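Local coordinates for protein colicin B (Escherichia coli, PDB 1RH1) that forms channels in the cytoplasmic membrane of Escherichia coli and close relatives, depolarising it and dissipating the energy of the target cell, at residues A[113-118]-A[252-257]; A[120-125]-A[183-188]; A[170-175]-A[265-270]; A[257-262]-A[299-304]. One frame throughout, in Å; residues are numbered along the deposited sequence.

All four contacts lie in the N-terminal part of the toxin, within one colicin-family region, with centres about 7 to 17 Å apart. Interactions 1 and 2 are the closest pair. Both reach one antiparallel sheet, where strand 121-128 of interaction 2 pairs with strand 252-256 of interaction 1 and with strand 179-186. Interaction 2 is nested along the chain inside the loop closed by interaction 1. Interaction 3 adds strand 169-176 of this sheet and joins it to strand 266-271 of a second, mixed sheet. Interaction 4 follows interaction 1 in sequence, sharing Ala-257, and reaches helix 291-340. Together they tie the two sheets to each other and to the long helix that runs on toward the pore-forming domain.

Interaction 1 (A[113-118]-A[252-257]); sequences GLPEPS and GNYVEA
Pro-115 places its CG off-centre over the ring of Tyr-254, the two side chains crossing at about a right angle. CG of Pro-115 is 4.2 Å from the centroid of the Tyr-254 ring and 30° off its normal. This is a CH-pi contact, with CE2 among the ring atoms nearest to CG. CD of Pro-115 sits 3.7 Å from CZ of Tyr-254. The tyrosine CG is anti to its backbone N (chi1 -172°). At the far end of the ring, the phenol meets the loop that follows helix 99-110. There it donates a hydrogen bond, with Tyr-254 OH 2.7 Å from Gly-113 O. That oxygen lies at the ring edge, in the ring plane, while the OH stands 43° above the carbonyl plane of Gly-113. Leu-106 and Leu-110 of helix 99-110 also touch the Tyr-254 side chain.

Further along, CB of Pro-115 rests on CB of Glu-256 at 3.9 Å. The extended side chain of Glu-256 then passes Glu-116, putting its OE1 3.3 Å from Glu-116 CB. Glu-116 OE1 is 4.5 Å from Glu-256 OE2. Each acid has a basic partner. Glu-256 OE1 forms a salt bridge with Arg-119, and Glu-116 OE2 forms one with Lys-312 of the long helix 291-340.

The contact thus fastens the loop before strand 121-128 to strand 252-256 at the protein surface. Its one hydrogen bond across the segments uses a main-chain carbonyl and a phenol. The mutual repulsion of the two acids is probably eased by Arg-119 and Lys-312.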
loop_
_atom_site.group_PDB
_atom_site.type_symbol
_atom_site.label_atom_id
_atom_site.label_comp_id
_atom_site.label_asym_id
_atom_site.label_seq_id
_atom_site.Cartn_x
_atom_site.Cartn_y
_atom_site.Cartn_z
ATOM N N GLY A 113 5.257 -11.599 13.121
ATOM C CA GLY A 113 5.008 -11.014 11.818
ATOM C C GLY A 113 3.725 -10.220 11.784
ATOM O O GLY A 113 2.811 -10.397 12.595
ATOM N N LEU A 114 3.693 -9.326 10.799
ATOM C CA LEU A 114 2.512 -8.510 10.524
ATOM C C LEU A 114 1.326 -9.358 10.031
ATOM O O LEU A 114 1.563 -10.364 9.355
ATOM C CB LEU A 114 2.838 -7.458 9.454
ATOM C CG LEU A 114 3.665 -6.242 9.807
ATOM C CD1 LEU A 114 3.866 -5.376 8.590
ATOM C CD2 LEU A 114 2.937 -5.443 10.852
ATOM N N PRO A 115 0.046 -9.035 10.308
ATOM C CA PRO A 115 -1.122 -9.645 9.664
ATOM C C PRO A 115 -1.055 -9.599 8.128
ATOM O O PRO A 115 -1.228 -10.588 7.396
ATOM C CB PRO A 115 -2.232 -8.857 10.265
ATOM C CG PRO A 115 -1.728 -8.510 11.628
ATOM C CD PRO A 115 -0.367 -8.015 11.257
ATOM N N GLU A 116 -0.746 -8.388 7.661
ATOM C CA GLU A 116 -0.556 -8.170 6.251
ATOM C C GLU A 116 0.703 -7.329 6.081
ATOM O O GLU A 116 0.788 -6.160 6.481
ATOM C CB GLU A 116 -1.737 -7.447 5.682
ATOM C CG GLU A 116 -1.830 -7.549 4.181
ATOM C CD GLU A 116 -2.150 -8.936 3.627
ATOM O OE1 GLU A 116 -2.831 -9.750 4.275
ATOM O OE2 GLU A 116 -1.716 -9.191 2.503
ATOM N N PRO A 117 1.725 -7.935 5.485
ATOM C CA PRO A 117 2.974 -7.297 5.146
ATOM C C PRO A 117 2.811 -6.077 4.268
ATOM O O PRO A 117 2.116 -6.079 3.252
ATOM C CB PRO A 117 3.759 -8.403 4.503
ATOM C CG PRO A 117 2.691 -9.240 3.849
ATOM C CD PRO A 117 1.720 -9.313 5.005
ATOM N N SER A 118 3.559 -5.097 4.759
ATOM C CA SER A 118 3.739 -3.727 4.300
ATOM C C SER A 118 2.575 -2.845 4.708
ATOM O O SER A 118 2.314 -1.794 4.111
ATOM C CB SER A 118 3.903 -3.658 2.780
ATOM O OG SER A 118 2.645 -3.632 2.122
ATOM N N GLY A 252 -8.256 -5.287 22.827
ATOM C CA GLY A 252 -8.609 -6.377 21.952
ATOM C C GLY A 252 -7.840 -6.684 20.682
ATOM O O GLY A 252 -7.910 -5.988 19.665
ATOM N N ASN A 253 -7.183 -7.828 20.821
ATOM C CA ASN A 253 -6.638 -8.646 19.750
ATOM C C ASN A 253 -5.868 -8.133 18.542
ATOM O O ASN A 253 -6.252 -7.219 17.831
ATOM C CB ASN A 253 -7.802 -9.502 19.281
ATOM C CG ASN A 253 -8.560 -10.250 20.390
ATOM O OD1 ASN A 253 -8.176 -10.292 21.560
ATOM N ND2 ASN A 253 -9.699 -10.864 20.068
ATOM N N TYR A 254 -4.757 -8.772 18.243
ATOM C CA TYR A 254 -3.897 -8.412 17.136
ATOM C C TYR A 254 -4.524 -8.627 15.759
ATOM O O TYR A 254 -4.642 -9.718 15.181
ATOM C CB TYR A 254 -2.623 -9.219 17.310
ATOM C CG TYR A 254 -1.461 -8.911 16.381
ATOM C CD1 TYR A 254 -0.777 -7.703 16.457
ATOM C CD2 TYR A 254 -1.062 -9.879 15.489
ATOM C CE1 TYR A 254 0.316 -7.478 15.632
ATOM C CE2 TYR A 254 0.027 -9.659 14.661
ATOM C CZ TYR A 254 0.713 -8.462 14.736
ATOM O OH TYR A 254 1.813 -8.268 13.921
ATOM N N VAL A 255 -4.959 -7.500 15.232
ATOM C CA VAL A 255 -5.581 -7.492 13.922
ATOM C C VAL A 255 -4.805 -6.660 12.906
ATOM O O VAL A 255 -3.792 -6.041 13.210
ATOM C CB VAL A 255 -7.044 -6.949 14.029
ATOM C CG1 VAL A 255 -7.842 -7.901 14.890
ATOM C CG2 VAL A 255 -7.092 -5.535 14.603
ATOM N N GLU A 256 -5.282 -6.667 11.669
ATOM C CA GLU A 256 -4.750 -5.815 10.636
ATOM C C GLU A 256 -5.416 -4.459 10.770
ATOM O O GLU A 256 -6.600 -4.375 11.119
ATOM C CB GLU A 256 -5.066 -6.406 9.290
ATOM C CG GLU A 256 -4.636 -5.508 8.148
ATOM C CD GLU A 256 -4.868 -6.059 6.758
ATOM O OE1 GLU A 256 -4.323 -5.470 5.839
ATOM O OE2 GLU A 256 -5.579 -7.042 6.565
ATOM N N ALA A 257 -4.659 -3.400 10.465
ATOM C CA ALA A 257 -5.180 -2.043 10.528
ATOM C C ALA A 257 -6.126 -1.729 9.381
ATOM O O ALA A 257 -6.180 -2.484 8.402
ATOM C CB ALA A 257 -4.054 -1.026 10.485
#

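Interaction 2 (A[120-125]-A[183-188]); sequences PAAVSF and AIIGGI
Ala-121 and Gly-186 face each other as an antiparallel hydrogen-bonded pair. Ala-121 N is 2.6 Å from Gly-186 O, and Gly-186 N returns a bond of 3.0 Å to Ala-121 O. Two residues on, Val-123 and Ile-184 form the next such pair. Ile-184 N gives Val-123 O a bond of 3.0 Å, while the return bond from Val-123 N to Ile-184 O is weak. Between them, Ala-122 and Ile-185 make a non-hydrogen-bonded pair. Ile-185 CG2 lies anti to its own carbonyl carbon, beside the backbone N, and meets Ala-122 CB at 3.7 Å.

This ladder is part of an antiparallel sheet in which strand 121-128 runs between strands 179-186 and 252-256. The backbone of Ala-122 is hydrogen-bonded to Val-255, and that of Ile-185 to Arg-170 of strand 169-176.

Both ends of the ladder turn corners. At one, the Phe-125 ring turns its edge to the chain, with CE2 3.4 Å from Ala-183 O. At the other, CD1 of Ile-188 touches CD of Pro-120 at 3.4 Å. Gly-187 makes this corner at a positive phi of 108°.

Farther out, helix 99-110 packs on the face bearing Ala-121, Val-123 and Ile-184, through Ala-102, Arg-103, Val-105 and Leu-106. On the face of Ala-122 and Ile-185, Ala-257 touches both side chains.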
loop_
_atom_site.group_PDB
_atom_site.type_symbol
_atom_site.label_atom_id
_atom_site.label_comp_id
_atom_site.label_asym_id
_atom_site.label_seq_id
_atom_site.Cartn_x
_atom_site.Cartn_y
_atom_site.Cartn_z
ATOM N N PRO A 120 0.389 -1.683 8.462
ATOM C CA PRO A 120 0.546 -1.579 9.892
ATOM C C PRO A 120 -0.277 -2.636 10.621
ATOM O O PRO A 120 -1.060 -3.348 9.992
ATOM C CB PRO A 120 0.150 -0.163 10.153
ATOM C CG PRO A 120 -0.986 0.033 9.224
ATOM C CD PRO A 120 -0.427 -0.584 7.980
ATOM N N ALA A 121 -0.051 -2.830 11.915
ATOM C CA ALA A 121 -0.797 -3.801 12.688
ATOM C C ALA A 121 -1.541 -3.025 13.763
ATOM O O ALA A 121 -1.073 -1.973 14.212
ATOM C CB ALA A 121 0.141 -4.780 13.335
ATOM N N ALA A 122 -2.696 -3.516 14.214
ATOM C CA ALA A 122 -3.483 -2.750 15.146
ATOM C C ALA A 122 -4.059 -3.567 16.261
ATOM O O ALA A 122 -4.368 -4.734 16.069
ATOM C CB ALA A 122 -4.633 -2.092 14.422
ATOM N N VAL A 123 -4.172 -2.948 17.433
ATOM C CA VAL A 123 -4.870 -3.528 18.553
ATOM C C VAL A 123 -5.764 -2.464 19.220
ATOM O O VAL A 123 -5.292 -1.410 19.627
ATOM C CB VAL A 123 -3.845 -4.099 19.565
ATOM C CG1 VAL A 123 -4.626 -4.763 20.698
ATOM C CG2 VAL A 123 -2.953 -5.192 18.962
ATOM N N SER A 124 -7.076 -2.668 19.374
ATOM C CA SER A 124 -7.978 -1.698 19.994
ATOM C C SER A 124 -7.795 -1.420 21.483
ATOM O O SER A 124 -7.500 -2.354 22.219
ATOM C CB SER A 124 -9.430 -2.141 19.789
ATOM O OG SER A 124 -9.674 -3.400 20.403
ATOM N N PHE A 125 -7.981 -0.171 21.942
ATOM C CA PHE A 125 -7.963 0.128 23.359
ATOM C C PHE A 125 -9.292 0.726 23.893
ATOM O O PHE A 125 -9.569 0.766 25.100
ATOM C CB PHE A 125 -6.741 1.033 23.623
ATOM C CG PHE A 125 -6.651 2.414 23.003
ATOM C CD1 PHE A 125 -7.210 3.509 23.661
ATOM C CD2 PHE A 125 -6.021 2.590 21.777
ATOM C CE1 PHE A 125 -7.144 4.767 23.086
ATOM C CE2 PHE A 125 -5.963 3.851 21.214
ATOM C CZ PHE A 125 -6.527 4.933 21.868
ATOM N N ALA A 183 -7.746 2.407 18.188
ATOM C CA ALA A 183 -6.641 1.471 18.264
ATOM C C ALA A 183 -5.256 2.051 18.252
ATOM O O ALA A 183 -5.085 3.224 17.950
ATOM C CB ALA A 183 -6.661 0.535 17.106
ATOM N N ILE A 184 -4.242 1.229 18.552
ATOM C CA ILE A 184 -2.853 1.639 18.437
ATOM C C ILE A 184 -2.232 0.919 17.265
ATOM O O ILE A 184 -2.135 -0.300 17.247
ATOM C CB ILE A 184 -2.083 1.328 19.744
ATOM C CG1 ILE A 184 -0.629 1.650 19.516
ATOM C CG2 ILE A 184 -2.284 -0.104 20.190
ATOM C CD1 ILE A 184 0.225 1.319 20.727
ATOM N N ILE A 185 -1.822 1.641 16.240
ATOM C CA ILE A 185 -1.198 0.974 15.129
ATOM C C ILE A 185 0.303 1.039 15.209
ATOM O O ILE A 185 0.894 1.823 15.934
ATOM C CB ILE A 185 -1.704 1.579 13.811
ATOM C CG1 ILE A 185 -1.633 3.075 13.732
ATOM C CG2 ILE A 185 -3.149 1.181 13.719
ATOM C CD1 ILE A 185 -2.126 3.679 12.405
ATOM N N GLY A 186 0.955 0.163 14.484
ATOM C CA GLY A 186 2.400 0.110 14.459
ATOM C C GLY A 186 2.877 -0.976 13.524
ATOM O O GLY A 186 2.071 -1.575 12.820
ATOM N N GLY A 187 4.184 -1.212 13.476
ATOM C CA GLY A 187 4.684 -2.331 12.699
ATOM C C GLY A 187 5.402 -2.001 11.409
ATOM O O GLY A 187 6.334 -2.719 11.063
ATOM N N ILE A 188 4.937 -1.019 10.630
ATOM C CA ILE A 188 5.658 -0.560 9.447
ATOM C C ILE A 188 6.213 0.838 9.739
ATOM O O ILE A 188 5.911 1.482 10.752
ATOM C CB ILE A 188 4.753 -0.491 8.163
ATOM C CG1 ILE A 188 3.591 0.486 8.267
ATOM C CG2 ILE A 188 4.252 -1.897 7.914
ATOM C CD1 ILE A 188 2.687 0.510 7.023
#

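Interaction 3 (A[170-175]-A[265-270]); sequences RLTDLM and NHDVIV
The strands carrying Arg-170 and Asp-267 run antiparallel (178°) with their axes 7.7 Å apart, so side chains rather than backbone bonds bridge them. Arg-170 meets Asp-267 side-on, using NE and NH1. Its NE is 2.7 Å from Asp-267 OD1, on the syn lone pair of that oxygen. Its NH1 is 2.9 Å from Asp-267 OD2, again on the syn side, and makes a second, weak bond to OD1. The chain of Arg-170 bends at chi3 (66°), which turns NE toward the carboxylate. The fork is twisted, with guanidinium and carboxylate planes 50° apart. Asp-267 CG lies at the guanidinium edge, in its plane. CG2 of Thr-172 adds a looser contact to Asp-267 OD1, at 4.0 Å.

The salt bridge spans two sheets. Strand 169-176 belongs to the antiparallel sheet with strand 179-186, and strand 266-271 to the mixed sheet with strands 189-201 and 281-286.

Second-shell residues also bond to the pair. Tyr-282 OH is hydrogen-bonded to Asp-267 OD1 and also to Leu-171 N, so one hydroxyl links the aspartate to the backbone of strand 169-176, across the contact. Asp-17, the first residue of the TonB box, forms a salt bridge with Arg-170 NH2 through its OD2. Next to Thr-172, Asp-173 forms a salt bridge through OD2 with Arg-297 of helix 291-340, and the Asn-265 side chain lies nearby.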
loop_
_atom_site.group_PDB
_atom_site.type_symbol
_atom_site.label_atom_id
_atom_site.label_comp_id
_atom_site.label_asym_id
_atom_site.label_seq_id
_atom_site.Cartn_x
_atom_site.Cartn_y
_atom_site.Cartn_z
ATOM N N ARG A 170 1.186 4.844 16.609
ATOM C CA ARG A 170 0.209 5.867 16.332
ATOM C C ARG A 170 -1.097 5.491 16.976
ATOM O O ARG A 170 -1.419 4.324 17.172
ATOM C CB ARG A 170 -0.009 6.017 14.853
ATOM C CG ARG A 170 1.082 6.851 14.205
ATOM C CD ARG A 170 0.834 7.116 12.723
ATOM N NE ARG A 170 -0.339 7.944 12.521
ATOM C CZ ARG A 170 -1.279 7.697 11.607
ATOM N NH1 ARG A 170 -2.297 8.525 11.533
ATOM N NH2 ARG A 170 -1.257 6.663 10.765
ATOM N N LEU A 171 -1.854 6.496 17.371
ATOM C CA LEU A 171 -3.168 6.289 17.929
ATOM C C LEU A 171 -4.219 6.833 16.961
ATOM O O LEU A 171 -4.328 8.033 16.745
ATOM C CB LEU A 171 -3.177 6.989 19.275
ATOM C CG LEU A 171 -2.901 6.200 20.525
ATOM C CD1 LEU A 171 -1.673 5.355 20.414
ATOM C CD2 LEU A 171 -2.761 7.181 21.628
ATOM N N THR A 172 -4.971 5.968 16.287
ATOM C CA THR A 172 -6.033 6.340 15.344
ATOM C C THR A 172 -7.230 5.417 15.485
ATOM O O THR A 172 -7.363 4.782 16.528
ATOM C CB THR A 172 -5.600 6.259 13.868
ATOM O OG1 THR A 172 -5.008 4.986 13.652
ATOM C CG2 THR A 172 -4.658 7.372 13.500
ATOM N N ASP A 173 -8.125 5.280 14.500
ATOM C CA ASP A 173 -9.273 4.427 14.730
ATOM C C ASP A 173 -9.349 3.258 13.776
ATOM O O ASP A 173 -8.636 3.208 12.782
ATOM C CB ASP A 173 -10.561 5.295 14.703
ATOM C CG ASP A 173 -11.192 5.761 13.405
ATOM O OD1 ASP A 173 -10.509 6.032 12.420
ATOM O OD2 ASP A 173 -12.410 5.876 13.392
ATOM N N LEU A 174 -10.179 2.283 14.144
ATOM C CA LEU A 174 -10.288 1.004 13.469
ATOM C C LEU A 174 -11.727 0.656 13.193
ATOM O O LEU A 174 -12.522 0.367 14.102
ATOM C CB LEU A 174 -9.742 -0.144 14.319
ATOM C CG LEU A 174 -8.575 -0.945 13.914
ATOM C CD1 LEU A 174 -8.780 -2.287 14.512
ATOM C CD2 LEU A 174 -8.431 -1.024 12.426
ATOM N N MET A 175 -12.039 0.623 11.910
ATOM C CA MET A 175 -13.367 0.198 11.533
ATOM C C MET A 175 -13.397 -1.322 11.576
ATOM O O MET A 175 -12.817 -1.982 10.718
ATOM C CB MET A 175 -13.644 0.725 10.150
ATOM C CG MET A 175 -15.028 1.325 9.943
ATOM S SD MET A 175 -15.430 2.650 11.073
ATOM C CE MET A 175 -16.742 1.607 11.562
ATOM N N ASN A 265 -10.406 13.235 10.660
ATOM C CA ASN A 265 -9.501 12.688 11.672
ATOM C C ASN A 265 -8.015 13.027 11.450
ATOM O O ASN A 265 -7.494 12.962 10.332
ATOM C CB ASN A 265 -9.659 11.164 11.723
ATOM C CG ASN A 265 -10.974 10.650 12.283
ATOM O OD1 ASN A 265 -11.308 9.463 12.233
ATOM N ND2 ASN A 265 -11.758 11.559 12.831
ATOM N N HIS A 266 -7.310 13.372 12.544
ATOM C CA HIS A 266 -5.906 13.759 12.489
ATOM C C HIS A 266 -5.201 13.487 13.793
ATOM O O HIS A 266 -5.808 13.473 14.858
ATOM C CB HIS A 266 -5.770 15.248 12.180
ATOM C CG HIS A 266 -4.665 15.588 11.197
ATOM N ND1 HIS A 266 -3.764 16.554 11.340
ATOM C CD2 HIS A 266 -4.416 14.950 9.984
ATOM C CE1 HIS A 266 -3.000 16.501 10.256
ATOM N NE2 HIS A 266 -3.380 15.541 9.432
ATOM N N ASP A 267 -3.899 13.219 13.654
ATOM C CA ASP A 267 -2.948 13.098 14.766
ATOM C C ASP A 267 -1.689 13.871 14.408
ATOM O O ASP A 267 -1.223 13.839 13.264
ATOM C CB ASP A 267 -2.544 11.643 15.062
ATOM C CG ASP A 267 -2.007 10.752 13.937
ATOM O OD1 ASP A 267 -1.499 9.670 14.242
ATOM O OD2 ASP A 267 -2.112 11.122 12.763
ATOM N N VAL A 268 -1.166 14.657 15.343
ATOM C CA VAL A 268 0.014 15.467 15.060
ATOM C C VAL A 268 0.923 15.501 16.270
ATOM O O VAL A 268 0.545 15.049 17.347
ATOM C CB VAL A 268 -0.346 16.939 14.702
ATOM C CG1 VAL A 268 -1.232 17.020 13.479
ATOM C CG2 VAL A 268 -1.093 17.571 15.851
ATOM N N ILE A 269 2.127 16.038 16.124
ATOM C CA ILE A 269 2.974 16.209 17.281
ATOM C C ILE A 269 3.094 17.702 17.418
ATOM O O ILE A 269 3.633 18.420 16.576
ATOM C CB ILE A 269 4.339 15.526 17.055
ATOM C CG1 ILE A 269 4.178 14.035 17.279
ATOM C CG2 ILE A 269 5.382 16.046 18.022
ATOM C CD1 ILE A 269 5.474 13.262 17.075
ATOM N N VAL A 270 2.476 18.150 18.502
ATOM C CA VAL A 270 2.447 19.559 18.835
ATOM C C VAL A 270 3.744 19.848 19.555
ATOM O O VAL A 270 4.046 19.257 20.593
ATOM C CB VAL A 270 1.260 19.867 19.750
ATOM C CG1 VAL A 270 1.303 21.337 20.066
ATOM C CG2 VAL A 270 -0.064 19.559 19.087
#

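Interaction 4 (A[257-262]-A[299-304]); sequences AGYTMS and EAENNA
Glu-301 reaches out of helix 291-340 to the backbone of Tyr-259 and Thr-260. Beyond CB, its CG lies beside the backbone N and anti to the carbonyl carbon, 3.8 Å from Thr-260 OG1. A bend at chi2 (-70°) then sets CD 3.4 Å from that same hydroxyl oxygen. Of the two tips, OE2 takes the shorter bond. It is 2.9 Å from Tyr-259 N, which approaches on the syn lone pair of OE2. It also touches CB of Tyr-259 at 3.3 Å and sits at the edge of the tyrosine ring, whose plane is 84° from the carboxylate. OE1 collects three weak bonds, from Tyr-259 N, Thr-260 N and Thr-260 OG1. The carboxylate therefore meets two successive backbone N-H groups and a hydroxyl, which probably favours its negative charge, though only the bond to OE2 is not weak.

Three residues on, CB of Ala-304 packs on CB of Tyr-259 at 3.6 Å. Just before Glu-301, CB of Ala-300 meets CG2 of Thr-260 at 4.0 Å. Arg-119 makes a cation-pi contact with the Tyr-259 ring.

Tyr-259 and Met-261 are hydrogen-bonded through their backbones to Val-20, and Met-261 also to Trp-22. Ala-300 touches the side chain of Trp-22. Glu-301 thus grips the start of strand 260-262, which pairs in parallel with strand 20-22 of the TonB box, a small two-stranded sheet packed beside the long helix.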
loop_
_atom_site.group_PDB
_atom_site.type_symbol
_atom_site.label_atom_id
_atom_site.label_comp_id
_atom_site.label_asym_id
_atom_site.label_seq_id
_atom_site.Cartn_x
_atom_site.Cartn_y
_atom_site.Cartn_z
ATOM N N ALA A 257 -4.659 -3.400 10.465
ATOM C CA ALA A 257 -5.180 -2.043 10.528
ATOM C C ALA A 257 -6.126 -1.729 9.381
ATOM O O ALA A 257 -6.180 -2.484 8.402
ATOM C CB ALA A 257 -4.054 -1.026 10.485
ATOM N N GLY A 258 -6.858 -0.607 9.528
ATOM C CA GLY A 258 -7.824 -0.175 8.547
ATOM C C GLY A 258 -7.220 0.241 7.221
ATOM O O GLY A 258 -6.030 0.479 7.080
ATOM N N TYR A 259 -8.079 0.317 6.214
ATOM C CA TYR A 259 -7.704 0.756 4.888
ATOM C C TYR A 259 -8.176 2.168 4.532
ATOM O O TYR A 259 -7.678 2.726 3.547
ATOM C CB TYR A 259 -8.248 -0.212 3.876
ATOM C CG TYR A 259 -7.550 -1.546 3.876
ATOM C CD1 TYR A 259 -6.646 -1.824 2.852
ATOM C CD2 TYR A 259 -7.852 -2.505 4.849
ATOM C CE1 TYR A 259 -6.044 -3.074 2.779
ATOM C CE2 TYR A 259 -7.247 -3.765 4.786
ATOM C CZ TYR A 259 -6.355 -4.036 3.739
ATOM O OH TYR A 259 -5.832 -5.302 3.605
ATOM N N THR A 260 -9.121 2.783 5.261
ATOM C CA THR A 260 -9.549 4.152 4.970
ATOM C C THR A 260 -9.349 5.152 6.109
ATOM O O THR A 260 -9.664 4.831 7.253
ATOM C CB THR A 260 -11.051 4.238 4.574
ATOM O OG1 THR A 260 -11.727 3.532 5.594
ATOM C CG2 THR A 260 -11.437 3.638 3.249
ATOM N N MET A 261 -8.810 6.355 5.861
ATOM C CA MET A 261 -8.764 7.377 6.895
ATOM C C MET A 261 -9.865 8.377 6.639
ATOM O O MET A 261 -9.956 8.919 5.539
ATOM C CB MET A 261 -7.421 8.134 6.933
ATOM C CG MET A 261 -6.508 8.168 5.694
ATOM S SD MET A 261 -4.830 8.811 6.003
ATOM C CE MET A 261 -4.217 7.549 7.104
ATOM N N SER A 262 -10.738 8.571 7.646
ATOM C CA SER A 262 -11.849 9.538 7.645
ATOM C C SER A 262 -11.276 10.931 7.390
ATOM O O SER A 262 -10.228 11.254 7.961
ATOM C CB SER A 262 -12.560 9.474 9.008
ATOM O OG SER A 262 -13.521 10.490 9.268
ATOM N N GLU A 299 -18.198 -0.398 3.894
ATOM C CA GLU A 299 -18.110 -0.866 2.521
ATOM C C GLU A 299 -16.916 -0.239 1.847
ATOM O O GLU A 299 -16.270 -0.883 1.024
ATOM C CB GLU A 299 -19.379 -0.531 1.739
ATOM C CG GLU A 299 -20.639 -1.179 2.347
ATOM C CD GLU A 299 -20.534 -2.629 2.888
ATOM O OE1 GLU A 299 -20.061 -3.532 2.167
ATOM O OE2 GLU A 299 -20.936 -2.844 4.046
ATOM N N ALA A 300 -16.583 0.998 2.248
ATOM C CA ALA A 300 -15.392 1.679 1.760
ATOM C C ALA A 300 -14.145 0.876 2.143
ATOM O O ALA A 300 -13.190 0.755 1.369
ATOM C CB ALA A 300 -15.313 3.065 2.382
ATOM N N GLU A 301 -14.246 0.292 3.350
ATOM C CA GLU A 301 -13.252 -0.583 3.921
ATOM C C GLU A 301 -13.120 -1.892 3.188
ATOM O O GLU A 301 -12.037 -2.230 2.701
ATOM C CB GLU A 301 -13.575 -0.924 5.343
ATOM C CG GLU A 301 -13.114 0.115 6.322
ATOM C CD GLU A 301 -11.613 0.218 6.515
ATOM O OE1 GLU A 301 -11.216 0.991 7.387
ATOM O OE2 GLU A 301 -10.844 -0.467 5.830
ATOM N N ASN A 302 -14.272 -2.587 3.131
ATOM C CA ASN A 302 -14.427 -3.863 2.475
ATOM C C ASN A 302 -13.965 -3.756 1.052
ATOM O O ASN A 302 -13.239 -4.631 0.599
ATOM C CB ASN A 302 -15.859 -4.290 2.480
ATOM C CG ASN A 302 -16.359 -4.798 3.828
ATOM O OD1 ASN A 302 -15.636 -4.843 4.830
ATOM N ND2 ASN A 302 -17.640 -5.187 3.880
ATOM N N ASN A 303 -14.304 -2.675 0.353
ATOM C CA ASN A 303 -13.838 -2.489 -1.006
ATOM C C ASN A 303 -12.362 -2.189 -1.120
ATOM O O ASN A 303 -11.747 -2.745 -2.020
ATOM C CB ASN A 303 -14.583 -1.363 -1.685
ATOM C CG ASN A 303 -16.010 -1.683 -2.105
ATOM O OD1 ASN A 303 -16.660 -0.767 -2.599
ATOM N ND2 ASN A 303 -16.562 -2.902 -1.965
ATOM N N ALA A 304 -11.765 -1.339 -0.262
ATOM C CA ALA A 304 -10.333 -1.029 -0.289
ATOM C C ALA A 304 -9.462 -2.244 0.020
ATOM O O ALA A 304 -8.356 -2.391 -0.511
ATOM C CB ALA A 304 -10.019 0.016 0.729
#